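Local coordinates for protein N-acetylglucosamine-6-phosphate deacetylase (Thermotoga maritima, PDB 1O12) that probably removes the acetyl group from N-acetylglucosamine 6-phosphate, as a metal-dependent hydrolase that binds one divalent metal cation per subunit, at residues A[58-63]-A[204-209]; A[89-94]-A[159-164]. All blocks are in the same frame, centred on the assembly; numbering follows the deposited sequence.

Contact 1. Residues A[58-63]-A[204-209]; sequences VDPHIH and VKRITH. With FE (Fe (III) ion), chain C.
His61 reaches across the inside of the fold to Thr208 and His209, and its CE1 is the meeting point: it lies 3.6 Å from Thr208 CG2 and 3.6 Å from His209 CD2. With its CG anti to the backbone N (chi1 -164°), the ring is carried away from its own strand toward 204-209. The two imidazole planes are close to parallel, 26° apart, but slid so far that the rings barely overlap, with centroids 5.5 Å apart. The methyl CG2 of Thr208 also sits over the centre of the His209 ring, 3.9 Å above its plane, and so packs against both histidines. Strands 52-59 and 206-207 belong to the TIM-barrel fold of the amidohydrolases, and the metal site lies where these side chains converge: His209 NE2 binds the iron ion at 2.3 Å, with Glu127 and His188 completing the protein ligands. His61 is a second-shell residue, since its NE2 is hydrogen-bonded to Glu127 and its ND1 to Glu237, two bonds that fix the rotation of the ring. The other end of the contact, still buried, is sparser: whereas His61 CE1 meets two residues, Pro60 meets only NH2 of Arg206, its CG coming to the guanidinium edge, near the plane, 3.5 Å from NH2. No hydrogen bond crosses between the segments anywhere in the contact. The extended Arg206 chain finds its polar partners elsewhere, in salt bridges to Glu336 and Glu237. An Asx turn spans the corner at Pro60, His61 N donating to Asp59 OD1 (3.1 Å) from above the carboxylate plane.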
loop_
_atom_site.group_PDB
_atom_site.type_symbol
_atom_site.label_atom_id
_atom_site.label_comp_id
_atom_site.label_asym_id
_atom_site.label_seq_id
_atom_site.Cartn_x
_atom_site.Cartn_y
_atom_site.Cartn_z
ATOM N N VAL A 58 1.820 -25.511 5.344
ATOM C CA VAL A 58 0.400 -25.623 5.122
ATOM C C VAL A 58 0.020 -24.931 3.803
ATOM O O VAL A 58 0.273 -23.727 3.634
ATOM C CB VAL A 58 -0.374 -24.962 6.295
ATOM C CG1 VAL A 58 -1.876 -25.063 6.028
ATOM C CG2 VAL A 58 0.020 -25.633 7.652
ATOM N N ASP A 59 -0.588 -25.675 2.870
ATOM C CA ASP A 59 -0.988 -25.096 1.590
ATOM C C ASP A 59 -2.506 -25.167 1.513
ATOM O O ASP A 59 -3.070 -26.213 1.223
ATOM C CB ASP A 59 -0.376 -25.851 0.401
ATOM C CG ASP A 59 -0.467 -25.050 -0.897
ATOM O OD1 ASP A 59 -1.220 -24.060 -0.900
ATOM O OD2 ASP A 59 0.191 -25.394 -1.905
ATOM N N PRO A 60 -3.183 -24.029 1.746
ATOM C CA PRO A 60 -4.644 -23.993 1.710
ATOM C C PRO A 60 -5.202 -23.763 0.330
ATOM O O PRO A 60 -6.418 -23.679 0.157
ATOM C CB PRO A 60 -4.962 -22.841 2.652
ATOM C CG PRO A 60 -3.858 -21.844 2.309
ATOM C CD PRO A 60 -2.627 -22.729 2.199
ATOM N N HIS A 61 -4.315 -23.672 -0.656
ATOM C CA HIS A 61 -4.751 -23.394 -2.016
ATOM C C HIS A 61 -3.889 -24.075 -3.065
ATOM O O HIS A 61 -2.903 -23.498 -3.518
ATOM C CB HIS A 61 -4.736 -21.877 -2.250
ATOM C CG HIS A 61 -5.517 -21.445 -3.445
ATOM N ND1 HIS A 61 -5.882 -20.135 -3.663
ATOM C CD2 HIS A 61 -6.007 -22.148 -4.495
ATOM C CE1 HIS A 61 -6.563 -20.046 -4.791
ATOM N NE2 HIS A 61 -6.655 -21.253 -5.314
ATOM N N ILE A 62 -4.260 -25.298 -3.442
ATOM C CA ILE A 62 -3.550 -26.060 -4.472
ATOM C C ILE A 62 -4.564 -26.964 -5.193
ATOM O O ILE A 62 -5.276 -27.733 -4.550
ATOM C CB ILE A 62 -2.389 -26.931 -3.867
ATOM C CG1 ILE A 62 -1.844 -27.901 -4.924
ATOM C CG2 ILE A 62 -2.856 -27.686 -2.651
ATOM C CD1 ILE A 62 -0.639 -28.719 -4.446
ATOM N N HIS A 63 -4.599 -26.879 -6.523
ATOM C CA HIS A 63 -5.522 -27.659 -7.355
ATOM C C HIS A 63 -5.040 -29.082 -7.648
ATOM O O HIS A 63 -5.797 -30.040 -7.575
ATOM C CB HIS A 63 -5.740 -26.920 -8.689
ATOM C CG HIS A 63 -6.184 -25.505 -8.516
ATOM N ND1 HIS A 63 -7.490 -25.170 -8.241
ATOM C CD2 HIS A 63 -5.480 -24.348 -8.454
ATOM C CE1 HIS A 63 -7.572 -23.870 -8.013
ATOM N NE2 HIS A 63 -6.366 -23.348 -8.132
ATOM N N VAL A 204 -15.435 -11.869 7.977
ATOM C CA VAL A 204 -14.641 -12.381 6.858
ATOM C C VAL A 204 -13.322 -11.627 6.901
ATOM O O VAL A 204 -13.305 -10.397 6.750
ATOM C CB VAL A 204 -15.323 -12.139 5.470
ATOM C CG1 VAL A 204 -14.432 -12.677 4.364
ATOM C CG2 VAL A 204 -16.734 -12.816 5.426
ATOM N N LYS A 205 -12.214 -12.332 7.110
ATOM C CA LYS A 205 -10.951 -11.619 7.187
ATOM C C LYS A 205 -9.814 -12.178 6.331
ATOM O O LYS A 205 -8.651 -12.167 6.729
ATOM C CB LYS A 205 -10.531 -11.501 8.654
ATOM C CG LYS A 205 -11.534 -10.745 9.500
ATOM C CD LYS A 205 -11.167 -10.818 10.968
ATOM C CE LYS A 205 -12.064 -9.934 11.836
ATOM N NZ LYS A 205 -11.614 -10.000 13.267
ATOM N N ARG A 206 -10.146 -12.602 5.120
ATOM C CA ARG A 206 -9.140 -13.167 4.252
ATOM C C ARG A 206 -9.378 -12.835 2.757
ATOM O O ARG A 206 -10.519 -12.733 2.303
ATOM C CB ARG A 206 -9.145 -14.683 4.506
ATOM C CG ARG A 206 -8.044 -15.505 3.895
ATOM C CD ARG A 206 -8.348 -16.952 4.164
ATOM N NE ARG A 206 -7.258 -17.829 3.801
ATOM C CZ ARG A 206 -6.902 -18.148 2.557
ATOM N NH1 ARG A 206 -7.574 -17.649 1.529
ATOM N NH2 ARG A 206 -5.861 -18.978 2.359
ATOM N N ILE A 207 -8.296 -12.648 2.003
ATOM C CA ILE A 207 -8.387 -12.383 0.564
ATOM C C ILE A 207 -7.607 -13.457 -0.255
ATOM O O ILE A 207 -6.436 -13.749 0.043
ATOM C CB ILE A 207 -7.885 -10.984 0.256
ATOM C CG1 ILE A 207 -8.848 -9.972 0.883
ATOM C CG2 ILE A 207 -7.776 -10.787 -1.269
ATOM C CD1 ILE A 207 -8.488 -8.544 0.633
ATOM N N THR A 208 -8.280 -14.051 -1.254
ATOM C CA THR A 208 -7.726 -15.127 -2.095
ATOM C C THR A 208 -6.770 -14.582 -3.171
ATOM O O THR A 208 -7.094 -13.634 -3.894
ATOM C CB THR A 208 -8.910 -16.000 -2.713
ATOM O OG1 THR A 208 -9.635 -16.605 -1.642
ATOM C CG2 THR A 208 -8.407 -17.121 -3.635
ATOM N N HIS A 209 -5.615 -15.238 -3.273
ATOM C CA HIS A 209 -4.480 -14.833 -4.119
ATOM C C HIS A 209 -4.491 -13.359 -4.531
ATOM O O HIS A 209 -4.839 -12.994 -5.656
ATOM C CB HIS A 209 -4.254 -15.767 -5.331
ATOM C CG HIS A 209 -5.458 -15.988 -6.183
ATOM N ND1 HIS A 209 -6.357 -14.991 -6.477
ATOM C CD2 HIS A 209 -5.907 -17.101 -6.811
ATOM C CE1 HIS A 209 -7.315 -15.481 -7.246
ATOM N NE2 HIS A 209 -7.066 -16.759 -7.461
HETATM FE FE FE C . -8.382 -18.137 -8.780
#

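Contact 2. Residues A[89-94]-A[159-164]; sequences TFLATT and AKMLTF
Segments 89-94 and 159-164 approach most closely at Leu91 and Lys160, whose CA atoms are 7.6 Å apart, and no hydrogen bond joins the two backbones. That spacing is explained by strand 121-127, which pairs in parallel with both strands, so they run in the same direction and the contact skips one strand of the barrel wall. Only side chains bridge the gap. Leu91 points toward 159-164 and divides its methyls between two neighbours: CD1 touches Lys160 CB at 3.8 Å, while CD2 meets Met161 CB, also at 3.8 Å. It crosses both side chains at about a right angle. In the TIM-barrel fold of this family, Leu91 and Met161 help fill the interior enclosed by the parallel strands, and Leu91 also packs on Leu122 of the intervening strand. Lys160 contributes the aliphatic start of its chain; a bend at chi2 (-63°) leads the rest away, to a long, weak ion pair with Asp181. Met161, present as selenomethionine, touches Leu91 through CB alone and packs on Val183 of the next strand. An alanine in place of Leu91 would remove both methyls and is likely to open a gap beside Lys160 CB and Met161 CB. Further along, Thr93 OG1 donates to Leu91 O at 2.9 Å from above the carbonyl plane.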
loop_
_atom_site.group_PDB
_atom_site.type_symbol
_atom_site.label_atom_id
_atom_site.label_comp_id
_atom_site.label_asym_id
_atom_site.label_seq_id
_atom_site.Cartn_x
_atom_site.Cartn_y
_atom_site.Cartn_z
ATOM N N THR A 89 -0.175 -30.279 5.788
ATOM C CA THR A 89 -1.597 -29.993 5.847
ATOM C C THR A 89 -1.922 -29.238 4.570
ATOM O O THR A 89 -1.257 -28.257 4.228
ATOM C CB THR A 89 -2.026 -29.090 7.029
ATOM O OG1 THR A 89 -1.689 -29.703 8.273
ATOM C CG2 THR A 89 -3.543 -28.884 7.004
ATOM N N PHE A 90 -2.928 -29.710 3.848
ATOM C CA PHE A 90 -3.337 -29.032 2.635
ATOM C C PHE A 90 -4.842 -29.146 2.400
ATOM O O PHE A 90 -5.558 -29.936 3.039
ATOM C CB PHE A 90 -2.541 -29.536 1.433
ATOM C CG PHE A 90 -3.023 -30.857 0.857
ATOM C CD1 PHE A 90 -3.787 -30.885 -0.325
ATOM C CD2 PHE A 90 -2.628 -32.060 1.416
ATOM C CE1 PHE A 90 -4.130 -32.107 -0.935
ATOM C CE2 PHE A 90 -2.959 -33.259 0.824
ATOM C CZ PHE A 90 -3.712 -33.287 -0.359
ATOM N N LEU A 91 -5.304 -28.297 1.497
ATOM C CA LEU A 91 -6.695 -28.208 1.112
ATOM C C LEU A 91 -6.728 -28.364 -0.404
ATOM O O LEU A 91 -6.223 -27.504 -1.146
ATOM C CB LEU A 91 -7.238 -26.831 1.528
ATOM C CG LEU A 91 -8.316 -26.616 2.593
ATOM C CD1 LEU A 91 -8.187 -27.607 3.730
ATOM C CD2 LEU A 91 -8.231 -25.158 3.075
ATOM N N ALA A 92 -7.292 -29.488 -0.843
ATOM C CA ALA A 92 -7.467 -29.800 -2.260
ATOM C C ALA A 92 -8.484 -28.762 -2.713
ATOM O O ALA A 92 -9.598 -28.728 -2.242
ATOM C CB ALA A 92 -8.013 -31.206 -2.412
ATOM N N THR A 93 -8.078 -27.905 -3.628
ATOM C CA THR A 93 -8.900 -26.800 -4.088
ATOM C C THR A 93 -9.580 -27.060 -5.405
ATOM O O THR A 93 -8.973 -27.554 -6.347
ATOM C CB THR A 93 -8.017 -25.527 -4.193
ATOM O OG1 THR A 93 -7.185 -25.458 -3.025
ATOM C CG2 THR A 93 -8.867 -24.254 -4.288
ATOM N N THR A 94 -10.850 -26.706 -5.475
ATOM C CA THR A 94 -11.619 -26.904 -6.692
ATOM C C THR A 94 -11.634 -25.627 -7.513
ATOM O O THR A 94 -11.074 -24.602 -7.117
ATOM C CB THR A 94 -13.066 -27.233 -6.343
ATOM O OG1 THR A 94 -13.617 -26.154 -5.567
ATOM C CG2 THR A 94 -13.142 -28.519 -5.522
ATOM N N ALA A 159 -15.723 -29.532 3.501
ATOM C CA ALA A 159 -15.335 -28.239 2.948
ATOM C C ALA A 159 -14.671 -27.525 4.132
ATOM O O ALA A 159 -15.137 -27.645 5.271
ATOM C CB ALA A 159 -16.559 -27.459 2.487
ATOM N N LYS A 160 -13.598 -26.788 3.875
ATOM C CA LYS A 160 -12.912 -26.094 4.946
ATOM C C LYS A 160 -12.737 -24.635 4.649
ATOM O O LYS A 160 -12.558 -23.833 5.555
ATOM C CB LYS A 160 -11.546 -26.721 5.197
ATOM C CG LYS A 160 -11.644 -28.121 5.804
ATOM C CD LYS A 160 -12.306 -28.108 7.173
ATOM C CE LYS A 160 -12.614 -29.528 7.688
ATOM N NZ LYS A 160 -13.376 -29.562 8.976
HETATM N N MSE A 161 -12.807 -24.289 3.371
HETATM C CA MSE A 161 -12.609 -22.916 2.954
HETATM C C MSE A 161 -13.417 -22.645 1.702
HETATM O O MSE A 161 -13.687 -23.548 0.918
HETATM C CB MSE A 161 -11.129 -22.671 2.693
HETATM C CG MSE A 161 -10.812 -21.252 2.397
HETATM SE SE MSE A 161 -8.906 -20.899 2.354
HETATM C CE MSE A 161 -8.498 -20.872 4.261
ATOM N N LEU A 162 -13.779 -21.397 1.488
ATOM C CA LEU A 162 -14.584 -21.072 0.331
ATOM C C LEU A 162 -14.233 -19.692 -0.166
ATOM O O LEU A 162 -14.257 -18.743 0.611
ATOM C CB LEU A 162 -16.046 -21.108 0.759
ATOM C CG LEU A 162 -17.296 -20.777 -0.059
ATOM C CD1 LEU A 162 -17.099 -19.536 -0.920
ATOM C CD2 LEU A 162 -17.662 -21.974 -0.847
ATOM N N THR A 163 -13.910 -19.564 -1.450
ATOM C CA THR A 163 -13.614 -18.240 -2.006
ATOM C C THR A 163 -14.813 -17.673 -2.790
ATOM O O THR A 163 -15.264 -18.261 -3.783
ATOM C CB THR A 163 -12.396 -18.259 -2.944
ATOM O OG1 THR A 163 -11.230 -18.575 -2.194
ATOM C CG2 THR A 163 -12.206 -16.883 -3.599
ATOM N N PHE A 164 -15.300 -16.512 -2.348
ATOM C CA PHE A 164 -16.448 -15.843 -2.970
ATOM C C PHE A 164 -16.230 -14.345 -3.278
ATOM O O PHE A 164 -15.304 -13.690 -2.747
ATOM C CB PHE A 164 -17.655 -15.961 -2.052
ATOM C CG PHE A 164 -17.617 -14.999 -0.900
ATOM C CD1 PHE A 164 -18.453 -13.883 -0.884
ATOM C CD2 PHE A 164 -16.697 -15.173 0.140
ATOM C CE1 PHE A 164 -18.373 -12.961 0.139
ATOM C CE2 PHE A 164 -16.605 -14.244 1.183
ATOM C CZ PHE A 164 -17.443 -13.137 1.184
#

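Both are buried contacts, with centres about 7 Å apart, but contact 2 has one partly exposed member, Lys160. Both draw on the barrel wall, where strands 52-59 and 87-93 are neighbours. Contact 2 is the apolar one, resting on leucine methyls and the aliphatic parts of two side chains, whereas contact 1 gathers histidines and an arginine whose polar atoms are bonded to residues elsewhere, and it alone holds a metal ligand. The two meet directly: Ile62 O and Thr93 N, 3.0 Å apart, form a probable hydrogen bond, as do Thr208 OG1 and Thr163 OG1 at 2.6 Å. Arg206 NE also packs against Met161 CE.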